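Local coordinates for protein glutathione S-transferase (Agrobacterium tumefaciens, PDB 3LQ7) that probably conjugates glutathione to electrophilic substrates, working as a dimer of two-domain subunits, at residues P126-F131 against E153-R158; K157-L162 against G194-Y199; A164-R169 against G200-Y205. One frame throughout, in Å; residues are numbered along the deposited sequence.

Contact 1 (P126-F131 against E153-R158); sequences PSILNF and EQLLKR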
loop_
_atom_site.group_PDB
_atom_site.type_symbol
_atom_site.label_atom_id
_atom_site.label_comp_id
_atom_site.label_asym_id
_atom_site.label_seq_id
_atom_site.Cartn_x
_atom_site.Cartn_y
_atom_site.Cartn_z
ATOM N N PRO A 126 -4.543 -6.080 2.912
ATOM C CA PRO A 126 -4.242 -7.478 2.547
ATOM C C PRO A 126 -4.785 -8.525 3.529
ATOM O O PRO A 126 -5.211 -9.596 3.094
ATOM C CB PRO A 126 -2.708 -7.517 2.508
ATOM C CG PRO A 126 -2.315 -6.104 2.204
ATOM C CD PRO A 126 -3.304 -5.273 2.970
ATOM N N SER A 127 -4.800 -8.194 4.821
ATOM C CA SER A 127 -5.352 -9.061 5.868
ATOM C C SER A 127 -6.834 -9.310 5.631
ATOM O O SER A 127 -7.313 -10.443 5.781
ATOM C CB SER A 127 -5.178 -8.420 7.240
ATOM O OG SER A 127 -3.936 -7.744 7.322
ATOM N N ILE A 128 -7.540 -8.240 5.259
ATOM C CA ILE A 128 -8.957 -8.289 4.915
ATOM C C ILE A 128 -9.177 -9.108 3.650
ATOM O O ILE A 128 -10.006 -10.018 3.641
ATOM C CB ILE A 128 -9.570 -6.857 4.763
ATOM C CG1 ILE A 128 -9.648 -6.172 6.132
ATOM C CG2 ILE A 128 -10.961 -6.905 4.111
ATOM C CD1 ILE A 128 -10.214 -4.749 6.119
ATOM N N LEU A 129 -8.423 -8.793 2.599
ATOM C CA LEU A 129 -8.603 -9.434 1.305
ATOM C C LEU A 129 -8.377 -10.943 1.341
ATOM O O LEU A 129 -9.099 -11.674 0.664
ATOM C CB LEU A 129 -7.716 -8.800 0.235
ATOM C CG LEU A 129 -8.320 -7.691 -0.631
ATOM C CD1 LEU A 129 -7.220 -6.776 -1.151
ATOM C CD2 LEU A 129 -9.112 -8.291 -1.792
ATOM N N ASN A 130 -7.391 -11.409 2.113
ATOM C CA ASN A 130 -7.095 -12.840 2.248
ATOM C C ASN A 130 -8.261 -13.601 2.896
ATOM O O ASN A 130 -8.589 -14.712 2.511
ATOM C CB ASN A 130 -5.813 -13.049 3.073
ATOM C CG ASN A 130 -4.541 -12.621 2.332
ATOM O OD1 ASN A 130 -3.472 -12.511 2.934
ATOM N ND2 ASN A 130 -4.651 -12.389 1.031
ATOM N N PHE A 131 -8.865 -12.967 3.907
ATOM C CA PHE A 131 -9.985 -13.552 4.636
ATOM C C PHE A 131 -11.255 -13.561 3.805
ATOM O O PHE A 131 -11.929 -14.587 3.711
ATOM C CB PHE A 131 -10.244 -12.821 5.957
ATOM C CG PHE A 131 -11.513 -13.260 6.650
ATOM C CD1 PHE A 131 -11.602 -14.522 7.233
ATOM C CD2 PHE A 131 -12.624 -12.417 6.709
ATOM C CE1 PHE A 131 -12.772 -14.933 7.864
ATOM C CE2 PHE A 131 -13.799 -12.820 7.337
ATOM C CZ PHE A 131 -13.870 -14.076 7.920
ATOM N N GLU A 153 -7.680 -15.431 11.914
ATOM C CA GLU A 153 -6.751 -15.275 13.028
ATOM C C GLU A 153 -5.839 -14.069 12.820
ATOM O O GLU A 153 -5.694 -13.235 13.719
ATOM C CB GLU A 153 -5.916 -16.551 13.168
ATOM C CG GLU A 153 -5.406 -16.848 14.568
ATOM C CD GLU A 153 -5.133 -18.332 14.783
ATOM O OE1 GLU A 153 -4.579 -18.988 13.871
ATOM O OE2 GLU A 153 -5.477 -18.844 15.869
ATOM N N GLN A 154 -5.249 -13.981 11.627
ATOM C CA GLN A 154 -4.364 -12.874 11.244
ATOM C C GLN A 154 -5.113 -11.546 11.135
ATOM O O GLN A 154 -4.585 -10.497 11.512
ATOM C CB GLN A 154 -3.682 -13.173 9.908
ATOM C CG GLN A 154 -2.805 -14.421 9.898
ATOM C CD GLN A 154 -2.477 -14.899 8.490
ATOM O OE1 GLN A 154 -1.394 -15.431 8.245
ATOM N NE2 GLN A 154 -3.413 -14.711 7.559
ATOM N N LEU A 155 -6.335 -11.600 10.604
ATOM C CA LEU A 155 -7.190 -10.422 10.496
ATOM C C LEU A 155 -7.542 -9.872 11.870
ATOM O O LEU A 155 -7.422 -8.669 12.103
ATOM C CB LEU A 155 -8.461 -10.736 9.701
ATOM C CG LEU A 155 -9.559 -9.666 9.646
ATOM C CD1 LEU A 155 -9.062 -8.344 9.043
ATOM C CD2 LEU A 155 -10.743 -10.188 8.866
ATOM N N LEU A 156 -7.946 -10.761 12.776
ATOM C CA LEU A 156 -8.374 -10.369 14.119
ATOM C C LEU A 156 -7.285 -9.664 14.926
ATOM O O LEU A 156 -7.589 -8.739 15.669
ATOM C CB LEU A 156 -8.954 -11.561 14.891
ATOM C CG LEU A 156 -10.478 -11.714 15.000
ATOM C CD1 LEU A 156 -11.190 -11.577 13.653
ATOM C CD2 LEU A 156 -10.843 -13.044 15.670
ATOM N N LYS A 157 -6.029 -10.083 14.763
ATOM C CA LYS A 157 -4.907 -9.386 15.391
ATOM C C LYS A 157 -4.700 -7.974 14.835
ATOM O O LYS A 157 -4.457 -7.046 15.605
ATOM C CB LYS A 157 -3.615 -10.203 15.303
ATOM C CG LYS A 157 -3.462 -11.213 16.430
ATOM C CD LYS A 157 -2.036 -11.738 16.542
ATOM C CE LYS A 157 -1.888 -12.665 17.745
ATOM N NZ LYS A 157 -0.505 -13.204 17.882
ATOM N N ARG A 158 -4.817 -7.824 13.514
ATOM C CA ARG A 158 -4.710 -6.516 12.843
ATOM C C ARG A 158 -5.796 -5.547 13.300
ATOM O O ARG A 158 -5.517 -4.374 13.555
ATOM C CB ARG A 158 -4.779 -6.669 11.321
ATOM C CG ARG A 158 -3.574 -7.340 10.686
ATOM C CD ARG A 158 -2.496 -6.336 10.329
ATOM N NE ARG A 158 -1.222 -6.998 10.065
ATOM C CZ ARG A 158 -0.231 -7.094 10.946
ATOM N NH1 ARG A 158 -0.354 -6.560 12.156
ATOM N NH2 ARG A 158 0.890 -7.723 10.615
#

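Contact 2 (K157-L162 against G194-Y199); sequences KRLDEL and GILKDY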
loop_
_atom_site.group_PDB
_atom_site.type_symbol
_atom_site.label_atom_id
_atom_site.label_comp_id
_atom_site.label_asym_id
_atom_site.label_seq_id
_atom_site.Cartn_x
_atom_site.Cartn_y
_atom_site.Cartn_z
ATOM N N LYS A 157 -6.029 -10.083 14.763
ATOM C CA LYS A 157 -4.907 -9.386 15.391
ATOM C C LYS A 157 -4.700 -7.974 14.835
ATOM O O LYS A 157 -4.457 -7.046 15.605
ATOM C CB LYS A 157 -3.615 -10.203 15.303
ATOM C CG LYS A 157 -3.462 -11.213 16.430
ATOM C CD LYS A 157 -2.036 -11.738 16.542
ATOM C CE LYS A 157 -1.888 -12.665 17.745
ATOM N NZ LYS A 157 -0.505 -13.204 17.882
ATOM N N ARG A 158 -4.817 -7.824 13.514
ATOM C CA ARG A 158 -4.710 -6.516 12.843
ATOM C C ARG A 158 -5.796 -5.547 13.300
ATOM O O ARG A 158 -5.517 -4.374 13.555
ATOM C CB ARG A 158 -4.779 -6.669 11.321
ATOM C CG ARG A 158 -3.574 -7.340 10.686
ATOM C CD ARG A 158 -2.496 -6.336 10.329
ATOM N NE ARG A 158 -1.222 -6.998 10.065
ATOM C CZ ARG A 158 -0.231 -7.094 10.946
ATOM N NH1 ARG A 158 -0.354 -6.560 12.156
ATOM N NH2 ARG A 158 0.890 -7.723 10.615
ATOM N N LEU A 159 -7.022 -6.054 13.408
ATOM C CA LEU A 159 -8.150 -5.265 13.889
ATOM C C LEU A 159 -8.046 -4.932 15.372
ATOM O O LEU A 159 -8.421 -3.828 15.777
ATOM C CB LEU A 159 -9.482 -5.964 13.598
ATOM C CG LEU A 159 -9.866 -6.252 12.147
ATOM C CD1 LEU A 159 -11.146 -7.054 12.131
ATOM C CD2 LEU A 159 -10.028 -4.984 11.316
ATOM N N ASP A 160 -7.548 -5.884 16.168
ATOM C CA ASP A 160 -7.249 -5.656 17.593
ATOM C C ASP A 160 -6.288 -4.493 17.750
ATOM O O ASP A 160 -6.538 -3.589 18.544
ATOM C CB ASP A 160 -6.647 -6.903 18.265
ATOM C CG ASP A 160 -7.697 -7.955 18.618
ATOM O OD1 ASP A 160 -8.860 -7.584 18.883
ATOM O OD2 ASP A 160 -7.358 -9.161 18.626
ATOM N N GLU A 161 -5.207 -4.531 16.969
ATOM C CA GLU A 161 -4.196 -3.476 16.936
ATOM C C GLU A 161 -4.775 -2.149 16.465
ATOM O O GLU A 161 -4.481 -1.107 17.048
ATOM C CB GLU A 161 -3.037 -3.886 16.032
ATOM C CG GLU A 161 -2.107 -4.919 16.652
ATOM C CD GLU A 161 -1.334 -5.710 15.618
ATOM O OE1 GLU A 161 -1.404 -5.367 14.416
ATOM O OE2 GLU A 161 -0.657 -6.687 16.008
ATOM N N LEU A 162 -5.610 -2.201 15.426
ATOM C CA LEU A 162 -6.244 -1.002 14.879
ATOM C C LEU A 162 -7.202 -0.366 15.883
ATOM O O LEU A 162 -7.195 0.854 16.067
ATOM C CB LEU A 162 -6.964 -1.310 13.561
ATOM C CG LEU A 162 -7.533 -0.138 12.744
ATOM C CD1 LEU A 162 -6.488 0.967 12.504
ATOM C CD2 LEU A 162 -8.113 -0.625 11.416
ATOM N N GLY A 194 -19.692 -9.335 8.344
ATOM C CA GLY A 194 -20.180 -9.017 9.692
ATOM C C GLY A 194 -19.143 -8.998 10.808
ATOM O O GLY A 194 -19.496 -8.842 11.979
ATOM N N ILE A 195 -17.866 -9.116 10.441
ATOM C CA ILE A 195 -16.762 -9.230 11.406
ATOM C C ILE A 195 -16.595 -7.993 12.312
ATOM O O ILE A 195 -16.192 -8.117 13.473
ATOM C CB ILE A 195 -15.440 -9.680 10.689
ATOM C CG1 ILE A 195 -15.151 -11.166 10.954
ATOM C CG2 ILE A 195 -14.233 -8.891 11.147
ATOM C CD1 ILE A 195 -16.162 -12.150 10.373
ATOM N N LEU A 196 -16.971 -6.821 11.798
ATOM C CA LEU A 196 -16.860 -5.561 12.547
ATOM C C LEU A 196 -17.877 -5.364 13.677
ATOM O O LEU A 196 -17.841 -4.342 14.366
ATOM C CB LEU A 196 -16.905 -4.361 11.599
ATOM C CG LEU A 196 -15.696 -4.093 10.699
ATOM C CD1 LEU A 196 -15.926 -2.817 9.921
ATOM C CD2 LEU A 196 -14.410 -4.000 11.515
ATOM N N LYS A 197 -18.773 -6.335 13.865
ATOM C CA LYS A 197 -19.739 -6.310 14.970
ATOM C C LYS A 197 -19.078 -6.438 16.346
ATOM O O LYS A 197 -19.607 -5.938 17.342
ATOM C CB LYS A 197 -20.801 -7.402 14.797
ATOM C CG LYS A 197 -22.028 -6.962 14.019
ATOM C CD LYS A 197 -23.164 -7.967 14.173
ATOM C CE LYS A 197 -24.450 -7.470 13.521
ATOM N NZ LYS A 197 -25.621 -8.334 13.862
ATOM N N ASP A 198 -17.921 -7.096 16.395
ATOM C CA ASP A 198 -17.201 -7.288 17.654
ATOM C C ASP A 198 -16.233 -6.151 17.971
ATOM O O ASP A 198 -15.534 -6.190 18.984
ATOM C CB ASP A 198 -16.466 -8.630 17.649
ATOM C CG ASP A 198 -17.398 -9.802 17.412
ATOM O OD1 ASP A 198 -18.533 -9.789 17.942
ATOM O OD2 ASP A 198 -16.994 -10.733 16.688
ATOM N N TYR A 199 -16.210 -5.139 17.106
ATOM C CA TYR A 199 -15.323 -3.993 17.268
ATOM C C TYR A 199 -16.136 -2.705 17.236
ATOM O O TYR A 199 -16.316 -2.095 16.175
ATOM C CB TYR A 199 -14.257 -3.980 16.171
ATOM C CG TYR A 199 -13.308 -5.149 16.220
ATOM C CD1 TYR A 199 -12.150 -5.096 16.995
ATOM C CD2 TYR A 199 -13.561 -6.312 15.486
ATOM C CE1 TYR A 199 -11.272 -6.170 17.044
ATOM C CE2 TYR A 199 -12.691 -7.392 15.530
ATOM C CZ TYR A 199 -11.546 -7.313 16.308
ATOM O OH TYR A 199 -10.674 -8.375 16.351
#

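Contact 3 (A164-R169 against G200-Y205); sequences AWLGDR and GNLLAY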
loop_
_atom_site.group_PDB
_atom_site.type_symbol
_atom_site.label_atom_id
_atom_site.label_comp_id
_atom_site.label_asym_id
_atom_site.label_seq_id
_atom_site.Cartn_x
_atom_site.Cartn_y
_atom_site.Cartn_z
ATOM N N ALA A 164 -7.206 -0.871 19.175
ATOM C CA ALA A 164 -6.444 -0.469 20.354
ATOM C C ALA A 164 -5.842 0.915 20.151
ATOM O O ALA A 164 -5.805 1.712 21.090
ATOM C CB ALA A 164 -5.357 -1.484 20.675
ATOM N N TRP A 165 -5.390 1.195 18.926
ATOM C CA TRP A 165 -4.858 2.512 18.578
ATOM C C TRP A 165 -5.932 3.590 18.602
ATOM O O TRP A 165 -5.732 4.657 19.193
ATOM C CB TRP A 165 -4.185 2.523 17.198
ATOM C CG TRP A 165 -4.008 3.940 16.689
ATOM C CD1 TRP A 165 -4.841 4.626 15.840
ATOM C CD2 TRP A 165 -2.970 4.857 17.056
ATOM N NE1 TRP A 165 -4.374 5.903 15.645
ATOM C CE2 TRP A 165 -3.225 6.071 16.374
ATOM C CE3 TRP A 165 -1.842 4.766 17.883
ATOM C CZ2 TRP A 165 -2.388 7.183 16.486
ATOM C CZ3 TRP A 165 -1.011 5.875 17.999
ATOM C CH2 TRP A 165 -1.289 7.068 17.301
ATOM N N LEU A 166 -7.047 3.321 17.924
ATOM C CA LEU A 166 -8.111 4.310 17.774
ATOM C C LEU A 166 -8.753 4.637 19.117
ATOM O O LEU A 166 -8.973 5.806 19.431
ATOM C CB LEU A 166 -9.166 3.842 16.767
ATOM C CG LEU A 166 -10.246 4.858 16.375
ATOM C CD1 LEU A 166 -9.705 5.942 15.443
ATOM C CD2 LEU A 166 -11.426 4.152 15.739
ATOM N N GLY A 167 -9.011 3.599 19.911
ATOM C CA GLY A 167 -9.619 3.748 21.228
ATOM C C GLY A 167 -10.883 4.579 21.171
ATOM O O GLY A 167 -11.904 4.135 20.642
ATOM N N ASP A 168 -10.787 5.805 21.681
ATOM C CA ASP A 168 -11.922 6.716 21.767
ATOM C C ASP A 168 -11.857 7.904 20.807
ATOM O O ASP A 168 -12.715 8.784 20.873
ATOM C CB ASP A 168 -12.077 7.234 23.202
ATOM C CG ASP A 168 -12.941 6.331 24.063
ATOM O OD1 ASP A 168 -13.247 5.195 23.641
ATOM O OD2 ASP A 168 -13.320 6.766 25.172
ATOM N N ARG A 169 -10.856 7.927 19.925
ATOM C CA ARG A 169 -10.697 9.014 18.948
ATOM C C ARG A 169 -11.860 9.076 17.954
ATOM O O ARG A 169 -12.530 8.070 17.706
ATOM C CB ARG A 169 -9.405 8.847 18.146
ATOM C CG ARG A 169 -8.093 8.936 18.900
ATOM C CD ARG A 169 -6.966 8.571 17.937
ATOM N NE ARG A 169 -5.791 8.027 18.612
ATOM C CZ ARG A 169 -4.654 8.692 18.800
ATOM N NH1 ARG A 169 -3.642 8.109 19.428
ATOM N NH2 ARG A 169 -4.522 9.940 18.363
ATOM N N GLY A 200 -16.620 -2.311 18.412
ATOM C CA GLY A 200 -17.546 -1.193 18.562
ATOM C C GLY A 200 -17.027 0.134 18.056
ATOM O O GLY A 200 -17.730 0.834 17.322
ATOM N N ASN A 201 -15.798 0.479 18.435
ATOM C CA ASN A 201 -15.204 1.744 17.999
ATOM C C ASN A 201 -14.919 1.781 16.492
ATOM O O ASN A 201 -15.157 2.797 15.850
ATOM C CB ASN A 201 -13.982 2.152 18.847
ATOM C CG ASN A 201 -12.814 1.188 18.731
ATOM O OD1 ASN A 201 -12.974 0.029 18.351
ATOM N ND2 ASN A 201 -11.626 1.667 19.077
ATOM N N LEU A 202 -14.460 0.656 15.943
ATOM C CA LEU A 202 -14.229 0.497 14.505
ATOM C C LEU A 202 -15.526 0.525 13.691
ATOM O O LEU A 202 -15.548 1.020 12.555
ATOM C CB LEU A 202 -13.488 -0.816 14.236
ATOM C CG LEU A 202 -11.991 -0.824 13.934
ATOM C CD1 LEU A 202 -11.216 0.279 14.664
ATOM C CD2 LEU A 202 -11.437 -2.200 14.245
ATOM N N LEU A 203 -16.593 -0.021 14.272
ATOM C CA LEU A 203 -17.911 0.003 13.653
ATOM C C LEU A 203 -18.441 1.436 13.633
ATOM O O LEU A 203 -18.891 1.912 12.595
ATOM C CB LEU A 203 -18.877 -0.942 14.387
ATOM C CG LEU A 203 -20.286 -1.197 13.840
ATOM C CD1 LEU A 203 -20.261 -1.944 12.504
ATOM C CD2 LEU A 203 -21.111 -1.967 14.866
ATOM N N ALA A 204 -18.356 2.123 14.775
ATOM C CA ALA A 204 -18.790 3.519 14.882
ATOM C C ALA A 204 -17.966 4.433 13.975
ATOM O O ALA A 204 -18.508 5.361 13.368
ATOM C CB ALA A 204 -18.737 3.998 16.337
ATOM N N TYR A 205 -16.670 4.130 13.875
ATOM C CA TYR A 205 -15.711 4.858 13.041
ATOM C C TYR A 205 -16.092 4.835 11.560
ATOM O O TYR A 205 -16.090 5.880 10.906
ATOM C CB TYR A 205 -14.301 4.292 13.262
ATOM C CG TYR A 205 -13.234 4.786 12.317
ATOM C CD1 TYR A 205 -12.778 6.112 12.369
ATOM C CD2 TYR A 205 -12.658 3.919 11.380
ATOM C CE1 TYR A 205 -11.783 6.567 11.495
ATOM C CE2 TYR A 205 -11.662 4.362 10.509
ATOM C CZ TYR A 205 -11.234 5.691 10.569
ATOM O OH TYR A 205 -10.261 6.128 9.703
#

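Contact 1 (P126-F131 against E153-R158)
Ser127 and Leu155 mark where two near-antiparallel helices draw together, their CA atoms 5.2 Å apart. The axes of 126-131 and 153-158 approach to 8.8 Å with their N-to-C directions at 150°. The first helix is kinked at Pro126, whose nitrogen makes no bond to the preceding turn. One leucine carries most of the apolar interface. Leu155 holds CG anti to its own backbone nitrogen (chi1 172°), which drives the forked end between two successive turns of the partner helix and sends each methyl to a different neighbour. CD1 rests on Ile128 CG1 at 3.7 Å. CD2 approaches the ring of Phe131 obliquely, 3.6 Å from Phe131 CD2, and the two side chains run nearly at right angles. Beyond the leucine, the contact turns from apolar to mixed. Ser127 OG lies against the methylene part of Arg158, 3.4 Å from Arg158 CG and 3.6 Å from Arg158 CD, without a polar bond between the two residues. The hydroxyl instead bonds Thr123 O one turn back in its own helix. Arg158 bends at chi2 (-89°), taking its guanidinium past the serine so that NH1 forms a salt bridge with Glu161. Across the dimer, Gln74 of the second subunit packs on Arg158. A long antiparallel helix pair, apolar on its inner side and bordering the subunit interface, is a hallmark of the all-helical C-terminal domain of glutathione S-transferases.

Contact 2 (K157-L162 against G194-Y199)
Leu159 is the apolar centre against which three residues of 194-199 gather. Its CD1 methyl meets Ile195 CG2 at 3.7 Å, the two side chains crossing at about a right angle, while CD2 stands at a looser 4.5 Å from Leu196 CD2. The aromatic ring of Tyr199 closes the cluster. Leu159 CB sits over one ring face in a CH-pi contact, 4.0 Å from the ring centroid and 23° off the normal. It is displaced toward the hydroxyl-bearing rim, so that Tyr199 CZ is its nearest ring atom, and CD1 of the same leucine reaches Tyr199 CE2 at 3.7 Å. CB thus lies over the face and CD1 beside it, past the CE2 rim on the same side. The tyrosine reaches the helix because its CG lies anti to the carbonyl carbon (chi1 -65°), which extends the ring from the N-cap position of helix 200-210 across to 157-162. At the outer rim the chemistry becomes polar. Asp160 OD1 comes in at the ring edge, 3.2 Å from Tyr199 OH and 3.3 Å from Tyr199 CE1, with the carboxylate and ring planes 53° apart. Leu156 O, one turn earlier, is also within reach, so the hydroxyl faces two possible acceptors on the helix, and which of them takes its proton is not settled. A short 3-10 turn, 195-198, supplies the other apolar wall and leads through Tyr199 into helix 200-210. Behind the core, Leu187 of helix 178-188 and the loop residue Leu190 pack on Leu159, Leu190 also touches Ile195 and Leu196, and Phe131 of helix 107-137 abuts Ile195, wedging the connection among three helices of the domain.

Contact 3 (A164-R169 against G200-Y205)
Leu166 lays its CD2 methyl against the root of Tyr205, 3.8 Å from Tyr205 CB and 3.9 Å from Tyr205 CG, with an oblique approach to the ring. The same methyl meets Leu202 CD1 at 4.0 Å, so one branch of a leucine on the last helical turn of 144-166 fills the angle between two side chains of helix 200-210. This reach follows from a first torsion that places CG anti to the backbone nitrogen (chi1 -172°). The phenol of Tyr205 points onward to helix 178-188, where its OH hydrogen-bonds Asp180. Immediately after Leu166 the helix stops: Gly167, with positive phi, takes the second position of a type II' turn from Leu166 to Arg169, closed by Arg169 N bonding Leu166 O. The carbonyl of Gly167 is thereby turned toward Asn201, and Asn201 ND2 donates to Gly167 O over 2.9 Å at an N-H...O angle of 153°. The donor lies in the carbonyl plane, on a lone pair, whereas the oxygen is tilted slightly out of the asparagine amide plane. Asn201 has CG between its backbone nitrogen and carbonyl carbon (chi1 64°), a position that also brings OD1 back to the backbone N of Leu202 in a weak bond. OD1 further hydrogen-bonds Ser163 OG on helix 144-166. Both ends of the amide are therefore tied to the region where that helix finishes, which fixes which end is oxygen and which nitrogen. The contact thus pairs non-directional leucine packing with one directional bond from a side-chain amide to the carbonyl of the turn that ends the helix, and the bonds on both ends of that amide limit its rotation.

Helix 144-166 is the common thread: contact 1, contact 2 and contact 3 follow one another along it, with centres about 9 Å apart between the first two and 10 Å between the last two. Contacts 1 and 3, about 17 Å apart at their centres, do not touch. Contact 2 bridges them, through Phe131 CZ on Ile195 CD1 (3.9 Å) toward contact 1 and Leu162 CG on Leu202 CD1 (4.2 Å) toward contact 3. Along the chain the segments of contacts 2 and 3 alternate: 157-162, 164-169, 194-199, 200-205. All three lie in the helical C-terminal region, whereas glutathione, by family precedent, would be held chiefly by the thioredoxin-like N-terminal domain.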